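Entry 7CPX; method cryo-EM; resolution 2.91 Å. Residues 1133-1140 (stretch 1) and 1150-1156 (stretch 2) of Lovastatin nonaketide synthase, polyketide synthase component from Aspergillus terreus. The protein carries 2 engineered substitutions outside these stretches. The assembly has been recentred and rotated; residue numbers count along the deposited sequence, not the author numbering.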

ATOM      1  N   LYS A1133     -16.748 -18.144 -24.327  1.00 88.05           N
ATOM      2  CA  LYS A1133     -17.679 -18.423 -23.238  1.00 88.05           C
ATOM      3  C   LYS A1133     -18.340 -17.157 -22.697  1.00 88.05           C
ATOM      4  O   LYS A1133     -19.154 -16.539 -23.390  1.00 88.05           O
ATOM      5  N   ASP A1134     -18.012 -16.763 -21.462  1.00 88.73           N
ATOM      6  CA  ASP A1134     -18.748 -15.682 -20.815  1.00 88.73           C
ATOM      7  C   ASP A1134     -18.623 -14.370 -21.577  1.00 88.73           C
ATOM      8  O   ASP A1134     -19.505 -13.510 -21.476  1.00 88.73           O
ATOM      9  N   PHE A1135     -17.548 -14.191 -22.335  1.00 85.54           N
ATOM     10  CA  PHE A1135     -17.336 -12.957 -23.077  1.00 85.54           C
ATOM     11  C   PHE A1135     -17.999 -12.971 -24.446  1.00 85.54           C
ATOM     12  O   PHE A1135     -17.948 -11.960 -25.155  1.00 85.54           O
ATOM     13  N   ARG A1136     -18.617 -14.086 -24.832  1.00 86.34           N
ATOM     14  CA  ARG A1136     -19.524 -14.134 -25.971  1.00 86.34           C
ATOM     15  C   ARG A1136     -20.979 -14.013 -25.536  1.00 86.34           C
ATOM     16  O   ARG A1136     -21.880 -14.423 -26.275  1.00 86.34           O
ATOM     17  N   ARG A1137     -21.221 -13.455 -24.353  1.00 89.62           N
ATOM     18  CA  ARG A1137     -22.550 -13.380 -23.759  1.00 89.62           C
ATOM     19  C   ARG A1137     -23.427 -12.300 -24.381  1.00 89.62           C
ATOM     20  O   ARG A1137     -24.486 -11.989 -23.825  1.00 89.62           O
ATOM     21  N   LEU A1138     -23.022 -11.727 -25.513  1.00 86.31           N
ATOM     22  CA  LEU A1138     -23.848 -10.742 -26.196  1.00 86.31           C
ATOM     23  C   LEU A1138     -25.038 -11.439 -26.840  1.00 86.31           C
ATOM     24  O   LEU A1138     -24.927 -11.973 -27.947  1.00 86.31           O
ATOM     25  N   HIS A1139     -26.182 -11.439 -26.151  1.00 89.38           N
ATOM     26  CA  HIS A1139     -27.328 -12.208 -26.621  1.00 89.38           C
ATOM     27  C   HIS A1139     -27.731 -11.794 -28.030  1.00 89.38           C
ATOM     28  O   HIS A1139     -27.872 -12.639 -28.922  1.00 89.38           O
ATOM     29  N   ASN A1140     -27.921 -10.496 -28.250  1.00 87.95           N
ATOM     30  CA  ASN A1140     -28.294 -10.002 -29.565  1.00 87.95           C
ATOM     31  C   ASN A1140     -27.850  -8.557 -29.693  1.00 87.95           C
ATOM     32  O   ASN A1140     -27.841  -7.807 -28.714  1.00 87.95           O
ATOM     33  N   GLY A1150     -29.109  -3.455 -28.360  1.00 88.49           N
ATOM     34  CA  GLY A1150     -29.569  -4.824 -28.277  1.00 88.49           C
ATOM     35  C   GLY A1150     -29.672  -5.268 -26.826  1.00 88.49           C
ATOM     36  O   GLY A1150     -30.040  -4.477 -25.956  1.00 88.49           O
ATOM     37  N   THR A1151     -29.338  -6.534 -26.590  1.00 88.99           N
ATOM     38  CA  THR A1151     -29.410  -7.117 -25.259  1.00 88.99           C
ATOM     39  C   THR A1151     -28.185  -7.984 -25.027  1.00 88.99           C
ATOM     40  O   THR A1151     -27.830  -8.804 -25.880  1.00 88.99           O
ATOM     41  N   LEU A1152     -27.544  -7.797 -23.878  1.00 87.10           N
ATOM     42  CA  LEU A1152     -26.409  -8.603 -23.460  1.00 87.10           C
ATOM     43  C   LEU A1152     -26.727  -9.236 -22.116  1.00 87.10           C
ATOM     44  O   LEU A1152     -27.429  -8.643 -21.292  1.00 87.10           O
ATOM     45  N   ASP A1153     -26.216 -10.444 -21.900  1.00 91.25           N
ATOM     46  CA  ASP A1153     -26.510 -11.179 -20.676  1.00 91.25           C
ATOM     47  C   ASP A1153     -25.767 -10.543 -19.510  1.00 91.25           C
ATOM     48  O   ASP A1153     -24.532 -10.541 -19.475  1.00 91.25           O
ATOM     49  N   PHE A1154     -26.518 -10.000 -18.553  1.00 92.03           N
ATOM     50  CA  PHE A1154     -25.942  -9.464 -17.322  1.00 92.03           C
ATOM     51  C   PHE A1154     -25.620 -10.618 -16.370  1.00 92.03           C
ATOM     52  O   PHE A1154     -26.156 -10.736 -15.269  1.00 92.03           O
ATOM     53  N   ILE A1155     -24.726 -11.483 -16.835  1.00 90.81           N
ATOM     54  CA  ILE A1155     -24.423 -12.710 -16.092  1.00 90.81           C
ATOM     55  C   ILE A1155     -23.924 -12.341 -14.700  1.00 90.81           C
ATOM     56  O   ILE A1155     -23.024 -11.490 -14.570  1.00 90.81           O
ATOM     57  N   PRO A1156     -24.473 -12.916 -13.634  1.00 92.03           N
ATOM     58  CA  PRO A1156     -24.012 -12.564 -12.290  1.00 92.03           C
ATOM     59  C   PRO A1156     -22.683 -13.216 -11.950  1.00 92.03           C
ATOM     60  O   PRO A1156     -22.359 -14.312 -12.413  1.00 92.03           O
TER

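The most unusual feature of this contact is a glycine where no side chain would fit. At Gly1150 the phi/psi angles of 146°/-144° by themselves call for glycine, and an ideal CB would lie 2.2 Å from Asn1140 O. Without one, Gly1150 CA approaches Asn1140 O to 3.5 Å in a CA-H...O contact. The principle illustrated is that backbone pairing and side-chain contacts occur together.

Here the bridge pairs Asn1140 with Thr1151, an antiparallel hydrogen-bonded pair. Asn1140 N donates to Thr1151 O at 2.9 Å, and Thr1151 N returns the bond to Asn1140 O, also at 2.9 Å. The side chains of both residues lie on the same face of the sheet, Asn1140 with chi1 in p and Thr1151 in m, and Thr1151 is well covered by the opposing stretch. Farther along, where stretch 1 is no longer strand, Asp1153 N donates to Arg1137 O at 3.0 Å with a nearly straight angle of 170°, so the backbones remain tied beyond the formal bridge.

Beside that second tie, Arg1137 and Asp1153 face each other, and both point their CA-to-CB bonds toward the other stretch. Arg1137 takes m, m and t for its first three chi angles, and Asp1153 takes m. Arg1137 NH1 meets Asp1153 OD2 at 3.3 Å in a salt bridge that is also a hydrogen bond, the carboxylate oxygen lying at the edge of the guanidinium near its plane. Over one face lies Ile1155 CG1; Ile1155 points toward stretch 1 with both chi angles t, and Ile1155 CD1 is 3.4 Å from Arg1137 NH2. The same methyl reaches Asp1134, whose CG is 4.1 Å from Ile1155 CD1; Asp1134 itself points sideways in rotamer m.

His1139, with chi1 t, also points toward stretch 2. Its CB packs 3.3 Å from Asp1153 OD1, while its ring presents an edge to Thr1151, His1139 CD2 lying 4.2 Å from Thr1151 CB. Leu1138, between Arg1137 and His1139 in sequence, behaves differently. Its CA-to-CB bond points away, yet with chi1 t and chi2 p the end of the side chain comes nearer, and Leu1138 CD1 settles 3.8 Å from Leu1152 CB. Leu1152 (p, p) starts sideways and its end leads away; the contact is made by its CB. Phe1154, chi1 t, points away and makes no contact with stretch 1.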

ATOM      1  CB  LYS A1133     -16.972 -19.205 -22.120  1.00 88.05           C
ATOM      2  CG  LYS A1133     -15.566 -18.727 -21.748  1.00 88.05           C
ATOM      3  CD  LYS A1133     -14.868 -19.714 -20.821  1.00 88.05           C
ATOM      4  CE  LYS A1133     -15.554 -19.830 -19.467  1.00 88.05           C
ATOM      5  NZ  LYS A1133     -14.987 -20.944 -18.659  1.00 88.05           N
ATOM      6  CB  ASP A1134     -18.259 -15.503 -19.378  1.00 88.73           C
ATOM      7  CG  ASP A1134     -18.515 -16.724 -18.520  1.00 88.73           C
ATOM      8  OD1 ASP A1134     -19.077 -17.710 -19.039  1.00 88.73           O
ATOM      9  OD2 ASP A1134     -18.154 -16.698 -17.325  1.00 88.73           O
ATOM     10  CB  PHE A1135     -15.836 -12.682 -23.210  1.00 85.54           C
ATOM     11  CG  PHE A1135     -15.178 -12.333 -21.908  1.00 85.54           C
ATOM     12  CD1 PHE A1135     -14.837 -13.322 -21.002  1.00 85.54           C
ATOM     13  CD2 PHE A1135     -14.918 -11.017 -21.579  1.00 85.54           C
ATOM     14  CE1 PHE A1135     -14.241 -13.006 -19.799  1.00 85.54           C
ATOM     15  CE2 PHE A1135     -14.321 -10.691 -20.378  1.00 85.54           C
ATOM     16  CZ  PHE A1135     -13.984 -11.687 -19.484  1.00 85.54           C
ATOM     17  CB  ARG A1136     -19.320 -15.425 -26.761  1.00 86.34           C
ATOM     18  CG  ARG A1136     -17.974 -15.537 -27.452  1.00 86.34           C
ATOM     19  CD  ARG A1136     -17.856 -16.863 -28.185  1.00 86.34           C
ATOM     20  NE  ARG A1136     -18.856 -16.990 -29.241  1.00 86.34           N
ATOM     21  CZ  ARG A1136     -18.615 -16.850 -30.538  1.00 86.34           C
ATOM     22  NH1 ARG A1136     -17.399 -16.603 -30.997  1.00 86.34           N
ATOM     23  NH2 ARG A1136     -19.620 -16.967 -31.401  1.00 86.34           N
ATOM     24  CB  ARG A1137     -22.425 -13.139 -22.254  1.00 89.62           C
ATOM     25  CG  ARG A1137     -22.180 -14.395 -21.435  1.00 89.62           C
ATOM     26  CD  ARG A1137     -23.462 -15.173 -21.216  1.00 89.62           C
ATOM     27  NE  ARG A1137     -23.294 -16.240 -20.239  1.00 89.62           N
ATOM     28  CZ  ARG A1137     -24.297 -16.880 -19.652  1.00 89.62           C
ATOM     29  NH1 ARG A1137     -25.557 -16.578 -19.913  1.00 89.62           N
ATOM     30  NH2 ARG A1137     -24.025 -17.845 -18.778  1.00 89.62           N
ATOM     31  CB  LEU A1138     -23.026  -9.990 -27.241  1.00 86.31           C
ATOM     32  CG  LEU A1138     -23.714  -8.849 -27.986  1.00 86.31           C
ATOM     33  CD1 LEU A1138     -24.189  -7.787 -27.018  1.00 86.31           C
ATOM     34  CD2 LEU A1138     -22.765  -8.246 -29.002  1.00 86.31           C
ATOM     35  CB  HIS A1139     -28.502 -12.035 -25.658  1.00 89.38           C
ATOM     36  CG  HIS A1139     -29.799 -12.554 -26.193  1.00 89.38           C
ATOM     37  ND1 HIS A1139     -29.976 -13.866 -26.574  1.00 89.38           N
ATOM     38  CD2 HIS A1139     -30.982 -11.934 -26.418  1.00 89.38           C
ATOM     39  CE1 HIS A1139     -31.213 -14.034 -27.006  1.00 89.38           C
ATOM     40  NE2 HIS A1139     -31.844 -12.877 -26.922  1.00 89.38           N
ATOM     41  CB  ASN A1140     -29.803 -10.105 -29.801  1.00 87.95           C
ATOM     42  CG  ASN A1140     -30.584  -9.068 -29.022  1.00 87.95           C
ATOM     43  OD1 ASN A1140     -30.196  -8.680 -27.921  1.00 87.95           O
ATOM     44  ND2 ASN A1140     -31.686  -8.605 -29.596  1.00 87.95           N
ATOM     45  CB  THR A1151     -30.683  -7.952 -25.090  1.00 88.99           C
ATOM     46  OG1 THR A1151     -31.808  -7.218 -25.588  1.00 88.99           O
ATOM     47  CG2 THR A1151     -30.911  -8.283 -23.631  1.00 88.99           C
ATOM     48  CB  LEU A1152     -25.131  -7.760 -23.365  1.00 87.10           C
ATOM     49  CG  LEU A1152     -25.142  -6.588 -22.381  1.00 87.10           C
ATOM     50  CD1 LEU A1152     -24.682  -7.018 -20.999  1.00 87.10           C
ATOM     51  CD2 LEU A1152     -24.269  -5.461 -22.896  1.00 87.10           C
ATOM     52  CB  ASP A1153     -26.123 -12.645 -20.834  1.00 91.25           C
ATOM     53  CG  ASP A1153     -26.923 -13.346 -21.913  1.00 91.25           C
ATOM     54  OD1 ASP A1153     -27.851 -12.721 -22.466  1.00 91.25           O
ATOM     55  OD2 ASP A1153     -26.624 -14.523 -22.206  1.00 91.25           O
ATOM     56  CB  PHE A1154     -26.896  -8.463 -16.685  1.00 92.03           C
ATOM     57  CG  PHE A1154     -26.240  -7.547 -15.693  1.00 92.03           C
ATOM     58  CD1 PHE A1154     -25.649  -6.368 -16.109  1.00 92.03           C
ATOM     59  CD2 PHE A1154     -26.222  -7.861 -14.346  1.00 92.03           C
ATOM     60  CE1 PHE A1154     -25.050  -5.521 -15.203  1.00 92.03           C
ATOM     61  CE2 PHE A1154     -25.622  -7.017 -13.433  1.00 92.03           C
ATOM     62  CZ  PHE A1154     -25.035  -5.844 -13.861  1.00 92.03           C
ATOM     63  CB  ILE A1155     -23.385 -13.556 -16.850  1.00 90.81           C
ATOM     64  CG1 ILE A1155     -22.996 -14.789 -16.029  1.00 90.81           C
ATOM     65  CG2 ILE A1155     -22.159 -12.718 -17.198  1.00 90.81           C
ATOM     66  CD1 ILE A1155     -22.149 -15.787 -16.789  1.00 90.81           C
ATOM     67  CB  PRO A1156     -25.132 -13.093 -11.388  1.00 92.03           C
ATOM     68  CG  PRO A1156     -25.672 -14.254 -12.134  1.00 92.03           C
ATOM     69  CD  PRO A1156     -25.569 -13.901 -13.594  1.00 92.03           C
TER